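Local coordinates for arabinofuranosidase (Bifidobacterium longum, PDB 2Y2W), which releases terminal alpha-L-arabinofuranosyl residues, cleaving alpha-(1->5) bonds in arabinans and also acting on wheat arabinoxylan, in the breakdown of plant cell-wall polysaccharides, at residues D[68-72]-D[139-143]; D[109-114]-D[211-215]. All blocks are in the same frame, centred on the assembly; numbering follows the deposited sequence.

Contact 1 (D[68-72]-D[139-143]); sequences VEHLG and WHCTE
Leu71 lies over one face of the Trp139 indole, its CG 3.6 Å from the centroid of the five-membered ring in a CH-pi contact. Its CD1 reaches the six-membered ring, 3.4 Å from CZ2. Leu71 can lie there because its CG stands anti to the backbone N (chi1 -168°). At the ring edge Trp139 NE1 donates to Glu69 OE2 (3.0 Å, N-H...O angle 160°), keeping nearly to the indole plane but meeting the carboxylate from above its own plane. Glu69, an arabinofuranose-binding residue by similarity, is thus held through its extended chain; its OE2 also accepts from Phe115 N. With an alanine in place of Trp139, Leu71 is likely to lose its aromatic surface and Glu69 OE2 one of its donors, leaving the carboxylate less firmly fixed. A second buried pair is His70 and Glu143: His70 ND1 donates in its ring plane to Glu143 OE1 at 3.0 Å, while Tyr76 OH bonds to OE2. Between Trp139 and Glu143 the packing is looser: His140, Cys141 and Thr142 are partly exposed, and His140 stacks on Trp369 instead. The contact thus fastens the loop between barrel strand 65-67 and helix 75-79 to the small hairpin of strands 134-136 and 141-143, with His70 bonded through NE2 to Tyr110 OH on strand 107-110.

Contact 2 (D[109-114]-D[211-215]); sequences RYPGGN and CIGNE
Asn214 OD1 takes two donors from 109-114: Arg109 NH2 at 3.0 Å and, in a weak bond, Gly113 N at 2.8 Å. The Arg109 bond arrives on a lone pair in the carbonyl plane, and the amide and guanidinium planes stand 30° apart. Asn214 swings toward the Gly113 backbone because its CG is anti to the backbone N (chi1 -179°); at the other end of the amide, ND2 donates to Gln221 OE1, so both ends are tied. Further back along the arginine, NE donates to Cys211 SG over 3.4 Å, almost in the guanidinium plane. Extended from CG to NE, the Arg109 chain brings its guanidinium to Asn214, with Gly112 O 3.5 Å above one face. Asn114 OD1 approaches Glu215 OE1 to 2.7 Å, but as modelled both are acceptors and the pair is no hydrogen bond; Gln221 NE2 donates to that Asn114 oxygen.

In the next shell Arg109 NH1 forms a salt bridge with Glu340, Phe67 adds a cation-pi contact, and His284 bonds to Glu215 OE2. Cis peptides before Pro111 and Gly113 bend the backbone beyond strand 107-110, and Gly113 has a positive phi. The contact lies at the ends of the second and fourth strands of the eight-stranded barrel. Asn214 followed by Glu215 matches the asparagine-glutamate pair of clan GH-A (beta/alpha)8 glycosidases, to which family 51 belongs, consistent with Glu215 as proton donor/acceptor and Asn214 and Asn114 as arabinofuranose-binding residues. Arg109, joined to both Asn214 and the presumed nucleophile Glu340, ties a sugar-binding amide to a catalytic carboxylate, probably setting their relative positions.

In the fold
Contacts 1 and 2 probably line neighbouring parts of one pocket at the strand ends of the barrel, their centres about 13 Å apart. They touch directly: Val68 N is 2.7 Å from Arg109 O, a probable hydrogen bond from the residue just after strand 65-67 to strand 107-110, and Glu69 CG packs against Pro111 O at 3.2 Å. By similarity, contact 1 contributes the arabinofuranose-binding Glu69, its side chain about 3 Å from that of the substrate-recognition residue Gln409, and contact 2 the binding residues Asn114 and Asn214 and the proton donor/acceptor Glu215. The side chains of Trp139 and Asn114 lie about 4 Å apart, bringing the 139-143 segment to the sugar-binding side. Glu340, the nucleophile by similarity, is packed against both Asn214 and Glu215.

Contact 1 (D[68-72]-D[139-143])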
loop_
_atom_site.group_PDB
_atom_site.type_symbol
_atom_site.label_atom_id
_atom_site.label_comp_id
_atom_site.label_asym_id
_atom_site.label_seq_id
_atom_site.Cartn_x
_atom_site.Cartn_y
_atom_site.Cartn_z
ATOM N N VAL D 68 -7.965 -18.666 19.925
ATOM C CA VAL D 68 -9.357 -18.241 19.844
ATOM C C VAL D 68 -9.530 -17.267 18.677
ATOM O O VAL D 68 -8.933 -16.184 18.653
ATOM C CB VAL D 68 -9.848 -17.612 21.179
ATOM C CG1 VAL D 68 -11.193 -16.935 21.002
ATOM C CG2 VAL D 68 -9.948 -18.668 22.260
ATOM N N GLU D 69 -10.338 -17.676 17.703
ATOM C CA GLU D 69 -10.642 -16.851 16.544
ATOM C C GLU D 69 -12.119 -16.480 16.555
ATOM O O GLU D 69 -12.958 -17.253 17.035
ATOM C CB GLU D 69 -10.290 -17.595 15.247
ATOM C CG GLU D 69 -10.385 -16.742 13.974
ATOM C CD GLU D 69 -10.018 -17.496 12.699
ATOM O OE1 GLU D 69 -9.481 -18.623 12.785
ATOM O OE2 GLU D 69 -10.259 -16.950 11.600
ATOM N N HIS D 70 -12.431 -15.295 16.037
ATOM C CA HIS D 70 -13.813 -14.924 15.766
ATOM C C HIS D 70 -14.312 -15.753 14.585
ATOM O O HIS D 70 -14.508 -15.248 13.477
ATOM C CB HIS D 70 -13.931 -13.432 15.476
ATOM C CG HIS D 70 -13.812 -12.563 16.689
ATOM N ND1 HIS D 70 -14.811 -11.697 17.080
ATOM C CD2 HIS D 70 -12.815 -12.422 17.594
ATOM C CE1 HIS D 70 -14.433 -11.061 18.175
ATOM N NE2 HIS D 70 -13.227 -11.482 18.507
ATOM N N LEU D 71 -14.492 -17.043 14.850
ATOM C CA LEU D 71 -14.920 -18.025 13.871
ATOM C C LEU D 71 -16.036 -18.831 14.509
ATOM O O LEU D 71 -15.921 -19.252 15.664
ATOM C CB LEU D 71 -13.751 -18.949 13.529
ATOM C CG LEU D 71 -13.762 -19.927 12.348
ATOM C CD1 LEU D 71 -12.412 -20.611 12.277
ATOM C CD2 LEU D 71 -14.868 -20.976 12.428
ATOM N N GLY D 72 -17.114 -19.034 13.757
ATOM C CA GLY D 72 -18.232 -19.857 14.198
ATOM C C GLY D 72 -18.681 -19.508 15.598
ATOM O O GLY D 72 -19.174 -18.407 15.837
ATOM N N TRP D 139 -15.251 -15.942 6.909
ATOM C CA TRP D 139 -16.206 -16.987 7.291
ATOM C C TRP D 139 -17.649 -16.636 6.929
ATOM O O TRP D 139 -18.579 -17.374 7.262
ATOM C CB TRP D 139 -16.053 -17.324 8.780
ATOM C CG TRP D 139 -14.656 -17.741 9.088
ATOM C CD1 TRP D 139 -13.690 -16.991 9.694
ATOM C CD2 TRP D 139 -14.040 -18.987 8.743
ATOM N NE1 TRP D 139 -12.517 -17.703 9.769
ATOM C CE2 TRP D 139 -12.703 -18.929 9.187
ATOM C CE3 TRP D 139 -14.494 -20.152 8.111
ATOM C CZ2 TRP D 139 -11.812 -19.995 9.027
ATOM C CZ3 TRP D 139 -13.608 -21.210 7.947
ATOM C CH2 TRP D 139 -12.282 -21.124 8.406
ATOM N N HIS D 140 -17.809 -15.516 6.225
ATOM C CA HIS D 140 -19.103 -15.041 5.731
ATOM C C HIS D 140 -20.110 -14.854 6.865
ATOM O O HIS D 140 -21.211 -15.398 6.835
ATOM C CB HIS D 140 -19.648 -15.974 4.640
ATOM C CG HIS D 140 -20.575 -15.301 3.676
ATOM N ND1 HIS D 140 -20.137 -14.401 2.729
ATOM C CD2 HIS D 140 -21.914 -15.402 3.506
ATOM C CE1 HIS D 140 -21.166 -13.974 2.021
ATOM N NE2 HIS D 140 -22.256 -14.567 2.471
ATOM N N CYS D 141 -19.712 -14.079 7.867
ATOM C CA CYS D 141 -20.552 -13.833 9.032
ATOM C C CYS D 141 -20.651 -12.350 9.336
ATOM O O CYS D 141 -19.761 -11.578 8.977
ATOM C CB CYS D 141 -19.992 -14.568 10.254
ATOM S SG CYS D 141 -19.990 -16.368 10.100
ATOM N N THR D 142 -21.742 -11.956 9.989
ATOM C CA THR D 142 -21.839 -10.621 10.568
ATOM C C THR D 142 -21.348 -10.647 12.016
ATOM O O THR D 142 -21.731 -11.521 12.803
ATOM C CB THR D 142 -23.259 -9.992 10.451
ATOM O OG1 THR D 142 -23.375 -8.889 11.360
ATOM C CG2 THR D 142 -24.337 -10.995 10.775
ATOM N N GLU D 143 -20.490 -9.682 12.339
ATOM C CA GLU D 143 -19.825 -9.593 13.632
ATOM C C GLU D 143 -20.329 -8.382 14.426
ATOM O O GLU D 143 -20.236 -7.235 13.972
ATOM C CB GLU D 143 -18.308 -9.530 13.416
ATOM C CG GLU D 143 -17.482 -9.072 14.614
ATOM C CD GLU D 143 -17.214 -10.170 15.621
ATOM O OE1 GLU D 143 -17.103 -11.352 15.227
ATOM O OE2 GLU D 143 -17.094 -9.845 16.817
#

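Contact 2 (D[109-114]-D[211-215])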
loop_
_atom_site.group_PDB
_atom_site.type_symbol
_atom_site.label_atom_id
_atom_site.label_comp_id
_atom_site.label_asym_id
_atom_site.label_seq_id
_atom_site.Cartn_x
_atom_site.Cartn_y
_atom_site.Cartn_z
ATOM N N ARG D 109 -3.938 -17.493 21.319
ATOM C CA ARG D 109 -3.802 -16.652 20.136
ATOM C C ARG D 109 -5.144 -16.012 19.777
ATOM O O ARG D 109 -6.186 -16.676 19.786
ATOM C CB ARG D 109 -3.244 -17.476 18.974
ATOM C CG ARG D 109 -2.881 -16.680 17.735
ATOM C CD ARG D 109 -1.963 -17.487 16.843
ATOM N NE ARG D 109 -1.708 -16.821 15.570
ATOM C CZ ARG D 109 -2.237 -17.193 14.409
ATOM N NH1 ARG D 109 -3.054 -18.238 14.349
ATOM N NH2 ARG D 109 -1.943 -16.520 13.304
ATOM N N TYR D 110 -5.104 -14.716 19.467
ATOM C CA TYR D 110 -6.301 -13.898 19.280
ATOM C C TYR D 110 -5.973 -12.721 18.358
ATOM O O TYR D 110 -4.855 -12.206 18.406
ATOM C CB TYR D 110 -6.778 -13.385 20.644
ATOM C CG TYR D 110 -8.058 -12.573 20.619
ATOM C CD1 TYR D 110 -9.305 -13.197 20.573
ATOM C CD2 TYR D 110 -8.020 -11.182 20.653
ATOM C CE1 TYR D 110 -10.478 -12.456 20.549
ATOM C CE2 TYR D 110 -9.187 -10.432 20.631
ATOM C CZ TYR D 110 -10.413 -11.074 20.579
ATOM O OH TYR D 110 -11.572 -10.332 20.557
ATOM N N PRO D 111 -6.934 -12.296 17.506
ATOM C CA PRO D 111 -8.259 -12.867 17.263
ATOM C C PRO D 111 -8.345 -13.723 15.992
ATOM O O PRO D 111 -9.447 -14.072 15.567
ATOM C CB PRO D 111 -9.133 -11.622 17.110
ATOM C CG PRO D 111 -8.216 -10.599 16.495
ATOM C CD PRO D 111 -6.783 -11.007 16.803
ATOM N N GLY D 112 -7.199 -14.050 15.398
ATOM C CA GLY D 112 -7.164 -14.789 14.138
ATOM C C GLY D 112 -5.758 -15.132 13.669
ATOM O O GLY D 112 -4.783 -14.664 14.245
ATOM N N GLY D 113 -5.643 -15.949 12.622
ATOM C CA GLY D 113 -6.791 -16.522 11.920
ATOM C C GLY D 113 -7.254 -15.666 10.762
ATOM O O GLY D 113 -7.056 -14.450 10.764
ATOM N N ASN D 114 -7.878 -16.306 9.775
ATOM C CA ASN D 114 -8.393 -15.625 8.584
ATOM C C ASN D 114 -9.223 -14.382 8.891
ATOM O O ASN D 114 -9.217 -13.417 8.122
ATOM C CB ASN D 114 -9.216 -16.592 7.733
ATOM C CG ASN D 114 -8.412 -17.780 7.256
ATOM O OD1 ASN D 114 -7.195 -17.832 7.428
ATOM N ND2 ASN D 114 -9.093 -18.746 6.649
ATOM N N CYS D 211 1.619 -11.582 16.450
ATOM C CA CYS D 211 1.650 -12.175 15.117
ATOM C C CYS D 211 1.413 -11.113 14.048
ATOM O O CYS D 211 0.344 -10.499 13.988
ATOM C CB CYS D 211 0.619 -13.297 14.995
ATOM S SG CYS D 211 0.899 -14.654 16.134
ATOM N N ILE D 212 2.425 -10.897 13.214
ATOM C CA ILE D 212 2.345 -9.907 12.151
ATOM C C ILE D 212 1.632 -10.512 10.942
ATOM O O ILE D 212 2.257 -11.094 10.049
ATOM C CB ILE D 212 3.743 -9.346 11.788
ATOM C CG1 ILE D 212 4.466 -8.880 13.056
ATOM C CG2 ILE D 212 3.621 -8.188 10.804
ATOM C CD1 ILE D 212 5.967 -8.835 12.941
ATOM N N GLY D 213 0.309 -10.380 10.939
ATOM C CA GLY D 213 -0.529 -10.930 9.884
ATOM C C GLY D 213 -0.886 -12.380 10.115
ATOM O O GLY D 213 -0.424 -13.000 11.077
ATOM N N ASN D 214 -1.712 -12.913 9.217
ATOM C CA ASN D 214 -2.116 -14.310 9.248
ATOM C C ASN D 214 -2.096 -14.941 7.861
ATOM O O ASN D 214 -2.583 -14.346 6.895
ATOM C CB ASN D 214 -3.515 -14.450 9.841
ATOM C CG ASN D 214 -3.970 -15.889 9.906
ATOM O OD1 ASN D 214 -3.584 -16.631 10.808
ATOM N ND2 ASN D 214 -4.789 -16.296 8.945
ATOM N N GLU D 215 -1.529 -16.146 7.781
ATOM C CA GLU D 215 -1.539 -16.982 6.573
ATOM C C GLU D 215 -1.491 -16.183 5.268
ATOM O O GLU D 215 -2.289 -16.407 4.354
ATOM C CB GLU D 215 -2.753 -17.926 6.584
ATOM C CG GLU D 215 -2.696 -19.022 7.651
ATOM C CD GLU D 215 -3.881 -19.977 7.594
ATOM O OE1 GLU D 215 -5.023 -19.514 7.385
ATOM O OE2 GLU D 215 -3.671 -21.196 7.767
#